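Local structure of extracellular solute-binding protein, family 1 (Trichodesmium erythraeum IMS101, 6G7N) at residues Ser144-Ala147 / Ser148-Glu151; Ile307-Met310 / Asp311-Trp315. The protein binds ferric iron and probably delivers it to an ABC transporter as the solute-binding protein of an iron uptake system. All coordinates share one frame; numbering follows the deposited sequence.

Contact 1 of 2, residues Ser144-Ala147 / Ser148-Glu151; sequences SLIA and SLIE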
ATOM      1  N   SER A 144       1.599   6.027  -6.932  1.00  9.46           N
ATOM      2  CA  SER A 144       2.093   6.562  -5.681  1.00  9.40           C
ATOM      3  C   SER A 144       3.622   6.577  -5.604  1.00  8.97           C
ATOM      4  O   SER A 144       4.213   7.522  -5.086  1.00  9.35           O
ATOM      5  CB  SER A 144       1.469   5.802  -4.495  1.00  9.83           C
ATOM      6  OG  SER A 144       0.103   6.200  -4.390  1.00 11.26           O
ATOM      7  N   LEU A 145       4.257   5.512  -6.119  1.00  9.31           N
ATOM      8  CA  LEU A 145       5.717   5.514  -6.160  1.00  9.67           C
ATOM      9  C   LEU A 145       6.245   6.638  -7.063  1.00  9.37           C
ATOM     10  O   LEU A 145       7.173   7.356  -6.688  1.00  9.84           O
ATOM     11  CB  LEU A 145       6.230   4.151  -6.610  1.00 10.36           C
ATOM     12  CG  LEU A 145       7.739   4.069  -6.773  1.00 10.98           C
ATOM     13  CD1 LEU A 145       8.508   4.233  -5.469  1.00 11.63           C
ATOM     14  CD2 LEU A 145       8.096   2.712  -7.363  1.00 13.12           C
ATOM     15  N   ILE A 146       5.657   6.787  -8.240  1.00  9.62           N
ATOM     16  CA  ILE A 146       6.076   7.872  -9.121  1.00  9.71           C
ATOM     17  C   ILE A 146       5.816   9.243  -8.503  1.00  9.24           C
ATOM     18  O   ILE A 146       6.652  10.145  -8.636  1.00  9.66           O
ATOM     19  CB  ILE A 146       5.505   7.670 -10.535  1.00 10.98           C
ATOM     20  CG1 ILE A 146       6.305   6.627 -11.332  1.00 14.83           C
ATOM     21  CG2 ILE A 146       5.582   8.964 -11.353  1.00 11.84           C
ATOM     22  CD1 ILE A 146       6.899   5.417 -10.694  1.00 16.45           C
ATOM     23  N   ALA A 147       4.670   9.407  -7.842  1.00  9.28           N
ATOM     24  CA  ALA A 147       4.415  10.640  -7.119  1.00  9.78           C
ATOM     25  C   ALA A 147       5.532  10.954  -6.123  1.00  9.30           C
ATOM     26  O   ALA A 147       5.978  12.104  -6.013  1.00 10.01           O
ATOM     27  CB  ALA A 147       3.061  10.575  -6.427  1.00  9.92           C
ATOM     28  N   SER A 148       5.990   9.924  -5.396  1.00  9.36           N
ATOM     29  CA  SER A 148       7.091  10.146  -4.447  1.00  9.59           C
ATOM     30  C   SER A 148       8.366  10.641  -5.145  1.00  9.43           C
ATOM     31  O   SER A 148       9.099  11.483  -4.615  1.00 10.26           O
ATOM     32  CB  SER A 148       7.344   8.899  -3.594  1.00 10.65           C
ATOM     33  OG  SER A 148       8.138   7.930  -4.226  1.00 11.78           O
ATOM     34  N   LEU A 149       8.630  10.097  -6.336  1.00  9.37           N
ATOM     35  CA  LEU A 149       9.817  10.491  -7.101  1.00  9.85           C
ATOM     36  C   LEU A 149       9.691  11.913  -7.653  1.00  9.80           C
ATOM     37  O   LEU A 149      10.676  12.657  -7.697  1.00 10.53           O
ATOM     38  CB  LEU A 149      10.109   9.479  -8.207  1.00 10.32           C
ATOM     39  CG  LEU A 149      10.490   8.083  -7.703  1.00 11.33           C
ATOM     40  CD1 LEU A 149      10.505   7.093  -8.850  1.00 14.00           C
ATOM     41  CD2 LEU A 149      11.823   8.106  -6.992  1.00 14.07           C
ATOM     42  N   ILE A 150       8.479  12.323  -8.044  1.00  9.42           N
ATOM     43  CA  ILE A 150       8.258  13.698  -8.460  1.00 10.19           C
ATOM     44  C   ILE A 150       8.426  14.657  -7.280  1.00 10.36           C
ATOM     45  O   ILE A 150       9.024  15.725  -7.420  1.00 11.24           O
ATOM     46  CB  ILE A 150       6.859  13.864  -9.097  1.00 10.69           C
ATOM     47  CG1 ILE A 150       6.759  13.063 -10.403  1.00 11.26           C
ATOM     48  CG2 ILE A 150       6.556  15.343  -9.349  1.00 12.08           C
ATOM     49  CD1 ILE A 150       5.346  12.914 -10.894  1.00 12.51           C
ATOM     50  N   GLU A 151       7.926  14.273  -6.112  1.00 10.12           N
ATOM     51  CA  GLU A 151       8.128  15.094  -4.915  1.00 10.77           C
ATOM     52  C   GLU A 151       9.614  15.329  -4.650  1.00 10.98           C
ATOM     53  O   GLU A 151      10.017  16.443  -4.334  1.00 13.19           O
ATOM     54  CB  GLU A 151       7.457  14.443  -3.733  1.00 11.21           C
ATOM     55  CG  GLU A 151       7.676  15.128  -2.390  1.00 12.86           C
ATOM     56  CD  GLU A 151       6.930  16.410  -2.147  1.00 14.34           C
ATOM     57  OE1 GLU A 151       6.175  16.853  -3.034  1.00 17.23           O
ATOM     58  OE2 GLU A 151       7.074  16.969  -1.031  1.00 15.96           O
TER

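Contact 2 of 2, residues Ile307-Met310 / Asp311-Trp315; sequences IKLM and DRVGW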
ATOM      1  N   ILE A 307       0.310  10.533 -13.099  1.00 11.75           N
ATOM      2  CA  ILE A 307      -0.428  10.085 -14.276  1.00 12.41           C
ATOM      3  C   ILE A 307       0.088  10.821 -15.527  1.00 12.62           C
ATOM      4  O   ILE A 307       0.311  10.202 -16.568  1.00 13.36           O
ATOM      5  CB  ILE A 307      -1.939  10.251 -14.056  1.00 13.47           C
ATOM      6  CG1 ILE A 307      -2.423   9.258 -12.988  1.00 14.88           C
ATOM      7  CG2 ILE A 307      -2.704  10.101 -15.359  1.00 14.28           C
ATOM      8  CD1 ILE A 307      -3.856   9.466 -12.533  1.00 17.04           C
ATOM      9  N   LYS A 308       0.211  12.135 -15.430  1.00 13.01           N
ATOM     10  CA  LYS A 308       0.720  12.943 -16.546  1.00 14.38           C
ATOM     11  C   LYS A 308       2.113  12.496 -16.986  1.00 13.31           C
ATOM     12  O   LYS A 308       2.366  12.311 -18.170  1.00 13.63           O
ATOM     13  CB  LYS A 308       0.715  14.437 -16.183  1.00 16.05           C
ATOM     14  CG  LYS A 308       1.276  15.350 -17.265  1.00 20.07           C
ATOM     15  CD  LYS A 308       1.381  16.773 -16.755  1.00 25.95           C
ATOM     16  CE  LYS A 308       2.435  17.561 -17.509  1.00 34.16           C
ATOM     17  NZ  LYS A 308       2.258  19.015 -17.256  1.00 40.68           N
ATOM     18  N   LEU A 309       3.011  12.310 -16.022  1.00 12.53           N
ATOM     19  CA  LEU A 309       4.370  11.899 -16.341  1.00 12.41           C
ATOM     20  C   LEU A 309       4.392  10.533 -17.016  1.00 11.88           C
ATOM     21  O   LEU A 309       5.086  10.324 -18.021  1.00 12.95           O
ATOM     22  CB  LEU A 309       5.235  11.904 -15.063  1.00 12.38           C
ATOM     23  CG  LEU A 309       6.655  11.402 -15.212  1.00 14.96           C
ATOM     24  CD1 LEU A 309       7.429  11.709 -13.950  1.00 17.30           C
ATOM     25  CD2 LEU A 309       6.679   9.905 -15.304  1.00 20.76           C
ATOM     26  N   MET A 310       3.640   9.584 -16.461  1.00 11.68           N
ATOM     27  CA  MET A 310       3.580   8.239 -17.019  0.50 11.75           C
ATOM     28  C   MET A 310       3.126   8.237 -18.475  1.00 12.78           C
ATOM     29  O   MET A 310       3.655   7.505 -19.313  1.00 14.69           O
ATOM     30  CB  MET A 310       2.700   7.379 -16.110  0.50 11.85           C
ATOM     31  CG  MET A 310       3.375   7.138 -14.751  0.50 11.16           C
ATOM     32  SD  MET A 310       2.272   6.682 -13.393  0.50 11.66           S
ATOM     33  CE  MET A 310       2.780   4.999 -12.921  0.50 10.74           C
ATOM     34  N   ASP A 311       2.129   9.069 -18.766  1.00 13.68           N
ATOM     35  CA  ASP A 311       1.654   9.199 -20.131  1.00 15.37           C
ATOM     36  C   ASP A 311       2.728   9.806 -21.023  1.00 15.50           C
ATOM     37  O   ASP A 311       2.977   9.307 -22.136  1.00 17.70           O
ATOM     38  CB  ASP A 311       0.386  10.048 -20.179  1.00 16.65           C
ATOM     39  CG  ASP A 311      -0.016  10.411 -21.622  1.00 21.38           C
ATOM     40  OD1 ASP A 311      -0.537   9.534 -22.319  1.00 27.08           O
ATOM     41  OD2 ASP A 311       0.276  11.530 -22.077  1.00 25.98           O
ATOM     42  N   ARG A 312       3.345  10.863 -20.534  1.00 15.10           N
ATOM     43  CA  ARG A 312       4.440  11.526 -21.314  0.50 15.98           C
ATOM     44  C   ARG A 312       5.582  10.602 -21.753  1.00 16.08           C
ATOM     45  O   ARG A 312       6.108  10.706 -22.861  1.00 19.25           O
ATOM     46  CB  ARG A 312       5.006  12.713 -20.506  0.50 17.60           C
ATOM     47  CG  ARG A 312       6.144  13.540 -21.113  0.50 22.67           C
ATOM     48  CD  ARG A 312       5.827  14.202 -22.451  0.50 27.20           C
ATOM     49  NE  ARG A 312       6.880  15.034 -23.057  0.50 33.79           N
ATOM     50  CZ  ARG A 312       6.865  15.405 -24.342  0.50 36.27           C
ATOM     51  NH1 ARG A 312       5.858  15.026 -25.120  0.50 41.19           N
ATOM     52  NH2 ARG A 312       7.834  16.144 -24.857  0.50 40.92           N
ATOM     53  N   VAL A 313       5.939   9.650 -20.884  1.00 14.10           N
ATOM     54  CA  VAL A 313       7.046   8.746 -21.204  1.00 14.50           C
ATOM     55  C   VAL A 313       6.607   7.424 -21.828  1.00 15.10           C
ATOM     56  O   VAL A 313       7.450   6.536 -22.055  1.00 18.29           O
ATOM     57  CB  VAL A 313       7.941   8.484 -19.980  1.00 14.76           C
ATOM     58  CG1 VAL A 313       8.525   9.795 -19.465  1.00 16.08           C
ATOM     59  CG2 VAL A 313       7.224   7.736 -18.851  1.00 14.54           C
ATOM     60  N   GLY A 314       5.318   7.263 -22.074  1.00 14.51           N
ATOM     61  CA  GLY A 314       4.823   6.071 -22.754  1.00 16.90           C
ATOM     62  C   GLY A 314       4.826   4.801 -21.887  1.00 15.80           C
ATOM     63  O   GLY A 314       5.017   3.693 -22.393  1.00 17.68           O
ATOM     64  N   TRP A 315       4.565   4.943 -20.588  1.00 14.90           N
ATOM     65  CA  TRP A 315       4.327   3.810 -19.697  1.00 14.27           C
ATOM     66  C   TRP A 315       2.864   3.433 -19.855  1.00 14.68           C
ATOM     67  O   TRP A 315       1.956   4.167 -19.433  1.00 17.54           O
ATOM     68  CB  TRP A 315       4.651   4.236 -18.291  1.00 13.32           C
ATOM     69  CG  TRP A 315       4.564   3.187 -17.223  1.00 12.60           C
ATOM     70  CD1 TRP A 315       3.829   2.028 -17.179  1.00 13.15           C
ATOM     71  CD2 TRP A 315       5.219   3.287 -15.973  1.00 12.15           C
ATOM     72  NE1 TRP A 315       4.038   1.393 -15.986  1.00 13.14           N
ATOM     73  CE2 TRP A 315       4.850   2.164 -15.206  1.00 11.96           C
ATOM     74  CE3 TRP A 315       6.081   4.222 -15.415  1.00 13.14           C
ATOM     75  CZ2 TRP A 315       5.325   1.961 -13.913  1.00 12.47           C
ATOM     76  CZ3 TRP A 315       6.544   4.018 -14.135  1.00 13.80           C
ATOM     77  CH2 TRP A 315       6.164   2.898 -13.395  1.00 13.52           C
TER
HETATM   78  O   HOH W   1       0.965  13.534 -20.271  1.00 24.03           O

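Contact 1 of 2, residues Ser144-Ala147 / Ser148-Glu151
Leu145 O is gripped by two donors from the next turn of the helix. Ser148 OG donates to Leu145 O at 2.7 Å, the shorter of the two bonds. Leu149 N donates to Leu145 O at 3.1 Å. The backbone donor meets the carbonyl at a C=O...N angle of 154°. The hydroxyl comes in more bent, at 132°. Ser148 can do this because its chi1 of 82° puts OG between its own backbone N and carbonyl carbon, and the hydroxyl folds back over the preceding turn. A polar side chain is thereby satisfied on the helix itself. The methyl CD1 of Leu145 lies 3.9 Å from Ser148 OG.

Both segments belong to helix 140-167, a long helix of the periplasmic binding protein fold. Its first turn carries Tyr141, one of the three tyrosines at the iron site. Regular i to i+4 bonds run through this part, for example Ile150 N to Ile146 O at 2.9 Å and Glu151 N to Ala147 O at 2.9 Å.

The apolar side of the helix is built by Ile146, Leu149 and Ile150. Ile146 CG2 touches Ile150 CD1 at 4.0 Å, and the two branched chains run slantwise past each other. Ile146 CD1 reaches Leu149 CD1 more loosely, at 4.4 Å. Trp161, further along the same helix, touches both Ile146 and Leu149. At the start of the segment Ser144 turns elsewhere: its OG is hydrogen-bonded to Asp59 OD1.

Contact 2 of 2, residues Ile307-Met310 / Asp311-Trp315
Met310 and Trp315 meet where helix 303-312 ends in a Schellman motif. Two backbone bonds close it. Trp315 N donates to Met310 O at 3.0 Å, and Gly314 N donates to Asp311 O at 3.1 Å. Gly314 has a positive phi of 74°, a backbone shape that a glycine takes easily. Just before the turn, Val313 N still makes a helical bond to Leu309 O at 3.1 Å.

The aromatic contact follows from this reversal. The chain brings Trp315 back beside Met310, and the two side chains lie alongside, pointing the same way. A chi1 of -176° sets the indole CG opposite the backbone N and lays the ring along the methionine. In the conformer described, one of two for Met310, the methyl CE sits over a face of the six-membered ring. Met310 CE lies 3.9 Å from the centroid of the Trp315 six-membered ring, 5° off its normal, a CH-pi contact. Lower down the chain, Met310 CG is 4.0 Å from Trp315 CE3. The sulfur is also above this face but more distant, a long Met-aromatic contact. The indole is held further by Trp315 NE1, bonded to Arg135 O, and by Phe169, packed edge-to-face. With an alanine in place of Trp315, the Met310 methyl would probably lose its aromatic platform and Arg135 O its indole donor.

The remaining apolar pair is Leu309 CD2 with Val313 CG2, at 4.2 Å. Leu309 also packs on Ala162 of helix 140-167.

The outer side is polar. A water bridges Lys308 and Asp311, giving one hydrogen to Lys308 O and the other to Asp311 OD2, with both bonds 2.8 Å long.

Contact 2, the end of helix 303-312 and the turn after it, packs on helix 140-167, which holds contact 1. The two centres are about 13 Å apart. Ile146 does most of the joining: its CD1 is 3.7 Å from Trp315 CZ3, and its CG1 is 4.2 Å from Met310 CE in the Met310 conformer described. One turn on, Ile150 CG1 lies 3.9 Å from Leu309 CD1. Contact 1 does not reach the iron or the ligand, but it lies on the helix whose Tyr141 is at the iron. The side chain of Ser144 is about 12 Å from the ferric ion and also about 12 Å from the bound D-glutamic acid.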